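Local coordinates for possible periplasmic protein (Campylobacter jejuni, PDB 3RGC) that is a SurA-like periplasmic chaperone that may also have peptidyl-prolyl cis-trans isomerase activity, at residues Leu32-Leu35 with Ile36-Met40; Asn232-Gln235 with Asp236-Lys240. All coordinates share one frame; numbering follows the deposited sequence.

Interaction 1. Residues Leu32-Leu35 with Ile36-Met40; sequences LGVL and INEKM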
loop_
_atom_site.group_PDB
_atom_site.type_symbol
_atom_site.label_atom_id
_atom_site.label_comp_id
_atom_site.label_asym_id
_atom_site.label_seq_id
_atom_site.Cartn_x
_atom_site.Cartn_y
_atom_site.Cartn_z
ATOM N N LEU B 32 -13.456 17.248 -35.998
ATOM C CA LEU B 32 -14.218 18.482 -35.948
ATOM C C LEU B 32 -14.668 18.742 -34.521
ATOM O O LEU B 32 -14.614 19.879 -34.041
ATOM C CB LEU B 32 -15.435 18.366 -36.862
ATOM C CG LEU B 32 -15.911 19.610 -37.604
ATOM C CD1 LEU B 32 -14.864 20.059 -38.606
ATOM C CD2 LEU B 32 -17.234 19.315 -38.298
ATOM N N GLY B 33 -15.114 17.687 -33.846
ATOM C CA GLY B 33 -15.514 17.785 -32.451
ATOM C C GLY B 33 -14.370 18.264 -31.567
ATOM O O GLY B 33 -14.525 19.192 -30.774
ATOM N N VAL B 34 -13.211 17.632 -31.707
ATOM C CA VAL B 34 -12.035 18.023 -30.935
ATOM C C VAL B 34 -11.709 19.493 -31.158
ATOM O O VAL B 34 -11.537 20.261 -30.205
ATOM C CB VAL B 34 -10.803 17.189 -31.322
ATOM C CG1 VAL B 34 -9.528 17.915 -30.937
ATOM C CG2 VAL B 34 -10.865 15.829 -30.669
ATOM N N LEU B 35 -11.636 19.884 -32.427
ATOM C CA LEU B 35 -11.285 21.252 -32.777
ATOM C C LEU B 35 -12.315 22.239 -32.239
ATOM O O LEU B 35 -11.960 23.331 -31.798
ATOM C CB LEU B 35 -11.115 21.395 -34.292
ATOM C CG LEU B 35 -9.785 20.898 -34.867
ATOM C CD1 LEU B 35 -9.797 20.953 -36.382
ATOM C CD2 LEU B 35 -8.628 21.737 -34.326
ATOM N N ILE B 36 -13.589 21.850 -32.245
ATOM C CA ILE B 36 -14.623 22.744 -31.733
ATOM C C ILE B 36 -14.407 22.940 -30.241
ATOM O O ILE B 36 -14.368 24.063 -29.757
ATOM C CB ILE B 36 -16.049 22.236 -31.998
ATOM C CG1 ILE B 36 -16.324 22.156 -33.500
ATOM C CG2 ILE B 36 -17.066 23.134 -31.333
ATOM C CD1 ILE B 36 -17.768 21.966 -33.820
ATOM N N ASN B 37 -14.229 21.845 -29.516
ATOM C CA ASN B 37 -13.960 21.944 -28.084
ATOM C C ASN B 37 -12.648 22.671 -27.758
ATOM O O ASN B 37 -12.585 23.422 -26.790
ATOM C CB ASN B 37 -13.996 20.559 -27.427
ATOM C CG ASN B 37 -13.727 20.613 -25.936
ATOM O OD1 ASN B 37 -14.627 20.886 -25.136
ATOM N ND2 ASN B 37 -12.484 20.343 -25.551
ATOM N N GLU B 38 -11.601 22.462 -28.554
ATOM C CA GLU B 38 -10.350 23.183 -28.303
ATOM C C GLU B 38 -10.550 24.676 -28.423
ATOM O O GLU B 38 -9.965 25.445 -27.676
ATOM C CB GLU B 38 -9.255 22.765 -29.264
ATOM C CG GLU B 38 -8.525 21.508 -28.866
ATOM C CD GLU B 38 -7.346 21.242 -29.776
ATOM O OE1 GLU B 38 -7.015 22.142 -30.585
ATOM O OE2 GLU B 38 -6.756 20.140 -29.685
ATOM N N LYS B 39 -11.373 25.104 -29.370
ATOM C CA LYS B 39 -11.590 26.544 -29.517
ATOM C C LYS B 39 -12.374 27.101 -28.337
ATOM O O LYS B 39 -12.119 28.213 -27.894
ATOM C CB LYS B 39 -12.281 26.877 -30.833
ATOM C CG LYS B 39 -11.491 26.471 -32.058
ATOM C CD LYS B 39 -10.076 27.004 -31.987
ATOM C CE LYS B 39 -9.288 26.637 -33.225
ATOM N NZ LYS B 39 -7.889 27.146 -33.140
ATOM N N MET B 40 -13.327 26.324 -27.830
ATOM C CA MET B 40 -14.080 26.729 -26.649
ATOM C C MET B 40 -13.125 26.931 -25.476
ATOM O O MET B 40 -13.248 27.899 -24.739
ATOM C CB MET B 40 -15.161 25.697 -26.288
ATOM C CG MET B 40 -16.394 25.699 -27.191
ATOM S SD MET B 40 -17.587 24.385 -26.769
ATOM C CE MET B 40 -17.882 24.827 -25.117
#
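Val34 and Glu38 meet one turn apart within the alpha-helix 30-48, a local i to i+4 contact in the SurA-like N-terminal region of the chaperone. Their side chains lie alongside each other and point the same way, Val34 CG1 coming within 3.8 Å of Glu38 OE2. With chi1 at 159°, Val34 swings CG1 to the side of its own carbonyl carbon, up the helix, where the extended chain of Glu38 passes. Both residues suit an outer flank: the valine is exposed, and the glutamate covers one of its methyl groups while itself staying partly exposed. The opposite character belongs to Leu35, which is buried and packs on Ile17 and Thr20 of helix 14-23 and on Ile12 of strand 10-13; Ile36 instead reaches Ile247 of strand 247-249. The helix thus packs on helix 14-23 and on the small sheet in which strand 247-249 pairs with strand 3-7, while Met40 meets helix 218-244. Beneath these side chains runs the regular backbone ladder, with Glu38 N donating to Val34 O at 2.8 Å and Asn37 N to Gly33 O at 3.0 Å, the latter almost straight at 176°. Lys39 N closes on Leu35 O at 3.1 Å, and chi1 (-61°) sets Lys39 CG beside its own backbone N and 3.2 Å from that same Leu35 O.

Interaction 2. Residues Asn232-Gln235 with Asp236-Lys240; sequences NFIQ and DYFDK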
loop_
_atom_site.group_PDB
_atom_site.type_symbol
_atom_site.label_atom_id
_atom_site.label_comp_id
_atom_site.label_asym_id
_atom_site.label_seq_id
_atom_site.Cartn_x
_atom_site.Cartn_y
_atom_site.Cartn_z
ATOM N N ASN B 232 -19.208 16.605 -13.229
ATOM C CA ASN B 232 -20.518 17.058 -13.702
ATOM C C ASN B 232 -20.597 18.557 -13.878
ATOM O O ASN B 232 -21.160 19.057 -14.858
ATOM C CB ASN B 232 -21.634 16.620 -12.744
ATOM C CG ASN B 232 -21.831 15.123 -12.729
ATOM O OD1 ASN B 232 -21.291 14.407 -13.575
ATOM N ND2 ASN B 232 -22.613 14.636 -11.768
ATOM N N PHE B 233 -20.057 19.278 -12.905
ATOM C CA PHE B 233 -20.059 20.732 -12.967
ATOM C C PHE B 233 -19.241 21.232 -14.159
ATOM O O PHE B 233 -19.618 22.181 -14.842
ATOM C CB PHE B 233 -19.490 21.315 -11.673
ATOM C CG PHE B 233 -19.432 22.804 -11.674
ATOM C CD1 PHE B 233 -20.503 23.558 -11.206
ATOM C CD2 PHE B 233 -18.315 23.457 -12.153
ATOM C CE1 PHE B 233 -20.448 24.944 -11.220
ATOM C CE2 PHE B 233 -18.256 24.856 -12.170
ATOM C CZ PHE B 233 -19.320 25.595 -11.705
ATOM N N ILE B 234 -18.099 20.598 -14.378
ATOM C CA ILE B 234 -17.263 20.924 -15.521
ATOM C C ILE B 234 -18.022 20.645 -16.825
ATOM O O ILE B 234 -18.121 21.513 -17.693
ATOM C CB ILE B 234 -15.952 20.130 -15.482
ATOM C CG1 ILE B 234 -15.025 20.694 -14.402
ATOM C CG2 ILE B 234 -15.273 20.163 -16.837
ATOM C CD1 ILE B 234 -13.706 19.936 -14.292
ATOM N N GLN B 235 -18.567 19.440 -16.947
ATOM C CA GLN B 235 -19.392 19.087 -18.102
ATOM C C GLN B 235 -20.543 20.066 -18.291
ATOM O O GLN B 235 -20.731 20.617 -19.372
ATOM C CB GLN B 235 -19.940 17.669 -17.964
ATOM C CG GLN B 235 -18.981 16.587 -18.424
ATOM C CD GLN B 235 -18.959 16.429 -19.933
ATOM O OE1 GLN B 235 -19.782 17.013 -20.642
ATOM N NE2 GLN B 235 -18.018 15.632 -20.433
ATOM N N ASP B 236 -21.309 20.282 -17.231
ATOM C CA ASP B 236 -22.427 21.206 -17.285
ATOM C C ASP B 236 -21.980 22.594 -17.735
ATOM O O ASP B 236 -22.673 23.275 -18.497
ATOM C CB ASP B 236 -23.109 21.277 -15.916
ATOM C CG ASP B 236 -24.197 22.332 -15.857
ATOM O OD1 ASP B 236 -25.326 22.057 -16.317
ATOM O OD2 ASP B 236 -23.922 23.439 -15.344
ATOM N N TYR B 237 -20.816 23.015 -17.255
ATOM C CA TYR B 237 -20.291 24.330 -17.585
ATOM C C TYR B 237 -20.069 24.434 -19.095
ATOM O O TYR B 237 -20.403 25.454 -19.711
ATOM C CB TYR B 237 -18.980 24.577 -16.828
ATOM C CG TYR B 237 -18.381 25.945 -17.068
ATOM C CD1 TYR B 237 -18.623 26.996 -16.196
ATOM C CD2 TYR B 237 -17.574 26.185 -18.172
ATOM C CE1 TYR B 237 -18.076 28.251 -16.425
ATOM C CE2 TYR B 237 -17.031 27.420 -18.403
ATOM C CZ TYR B 237 -17.281 28.450 -17.530
ATOM O OH TYR B 237 -16.722 29.679 -17.767
ATOM N N PHE B 238 -19.513 23.377 -19.686
ATOM C CA PHE B 238 -19.320 23.338 -21.136
ATOM C C PHE B 238 -20.578 23.064 -21.965
ATOM O O PHE B 238 -20.688 23.564 -23.082
ATOM C CB PHE B 238 -18.142 22.441 -21.537
ATOM C CG PHE B 238 -16.808 23.057 -21.223
ATOM C CD1 PHE B 238 -16.335 24.119 -21.970
ATOM C CD2 PHE B 238 -16.060 22.621 -20.145
ATOM C CE1 PHE B 238 -15.123 24.713 -21.670
ATOM C CE2 PHE B 238 -14.849 23.215 -19.842
ATOM C CZ PHE B 238 -14.382 24.260 -20.606
ATOM N N ASP B 239 -21.542 22.321 -21.426
ATOM C CA ASP B 239 -22.834 22.190 -22.118
ATOM C C ASP B 239 -23.501 23.547 -22.273
ATOM O O ASP B 239 -23.892 23.933 -23.374
ATOM C CB ASP B 239 -23.794 21.258 -21.386
ATOM C CG ASP B 239 -23.261 19.853 -21.270
ATOM O OD1 ASP B 239 -22.423 19.473 -22.123
ATOM O OD2 ASP B 239 -23.669 19.138 -20.317
ATOM N N LYS B 240 -23.640 24.261 -21.159
ATOM C CA LYS B 240 -24.235 25.586 -21.177
ATOM C C LYS B 240 -23.492 26.487 -22.155
ATOM O O LYS B 240 -24.065 27.411 -22.725
ATOM C CB LYS B 240 -24.199 26.215 -19.786
ATOM C CG LYS B 240 -25.191 25.638 -18.787
ATOM C CD LYS B 240 -25.166 26.446 -17.497
ATOM C CE LYS B 240 -26.195 25.954 -16.499
ATOM N NZ LYS B 240 -26.142 26.746 -15.235
#
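About two and a half turns of the long C-terminal helix 218-244 make up this contact, which is built from i to i+4 pairs on two unlike flanks of the alpha-helix, Ile234 with Phe238 and Gln235 with Asp239. On the apolar flank Ile234 and Phe238 run side by side, pointing the same way, and Ile234 CG2 meets Phe238 CD2 at 4.2 Å. The isoleucine turns this methyl beside its own carbonyl carbon, up the helix, while the phenylalanine ring leans back toward the helix start (chi1 -73°), bringing CD2 also to 3.4 Å from Ile234 O. Tyr237 CD2 stands over the centre of one face of the Phe238 ring, 4.2 Å above its plane. On the polar flank Gln235 and Asp239 pass obliquely, their amide and carboxylate planes 47° apart; Gln235 OE1 and Asp239 OD1, both oxygens, stay 3.9 Å apart without bonding. Such polar residues fit here because both are exposed. Asp239 also has a weak, long ion pair with Arg242, and Asp236 OD2 a long salt bridge with Lys240 NZ at 4.0 Å, again one turn on. The main chain supplies the firm bonds: Asp236 N to Asn232 O is 2.7 Å, and Asp239 N to Gln235 O is 2.8 Å. Tyr237 combines both characters, since its ring packs on Ile106 and its hydroxyl is hydrogen-bonded to Gln44 OE1 of helix 30-48. Phe233, Ile234, Tyr237 and Phe238 together lay the apolar flank against helix 86-107, at Tyr103 and Ile106, with Met109 and Ala110 just beyond that helix meeting Phe233.

How the interactions relate
Both contacts are i to i+4 pairings within single helices, yet they touch: Met40 CE of interaction 1 rests 3.6 Å from Phe238 CD1 of interaction 2, where helix 30-48 meets helix 218-244. Their centres lie about 15 Å apart. Interaction 1 is partly buried: Leu32, Leu35 and Ile36 face helix 14-23 and the small sheet of strands 10-13, 3-7 and 247-249, while Val34 lies exposed. Interaction 2 is largely a surface contact, with carboxylates and amides outward and aromatic rings turned to helix 86-107. Segments far apart in sequence therefore share the N-terminal helical region, since the C-terminal helix returns to it.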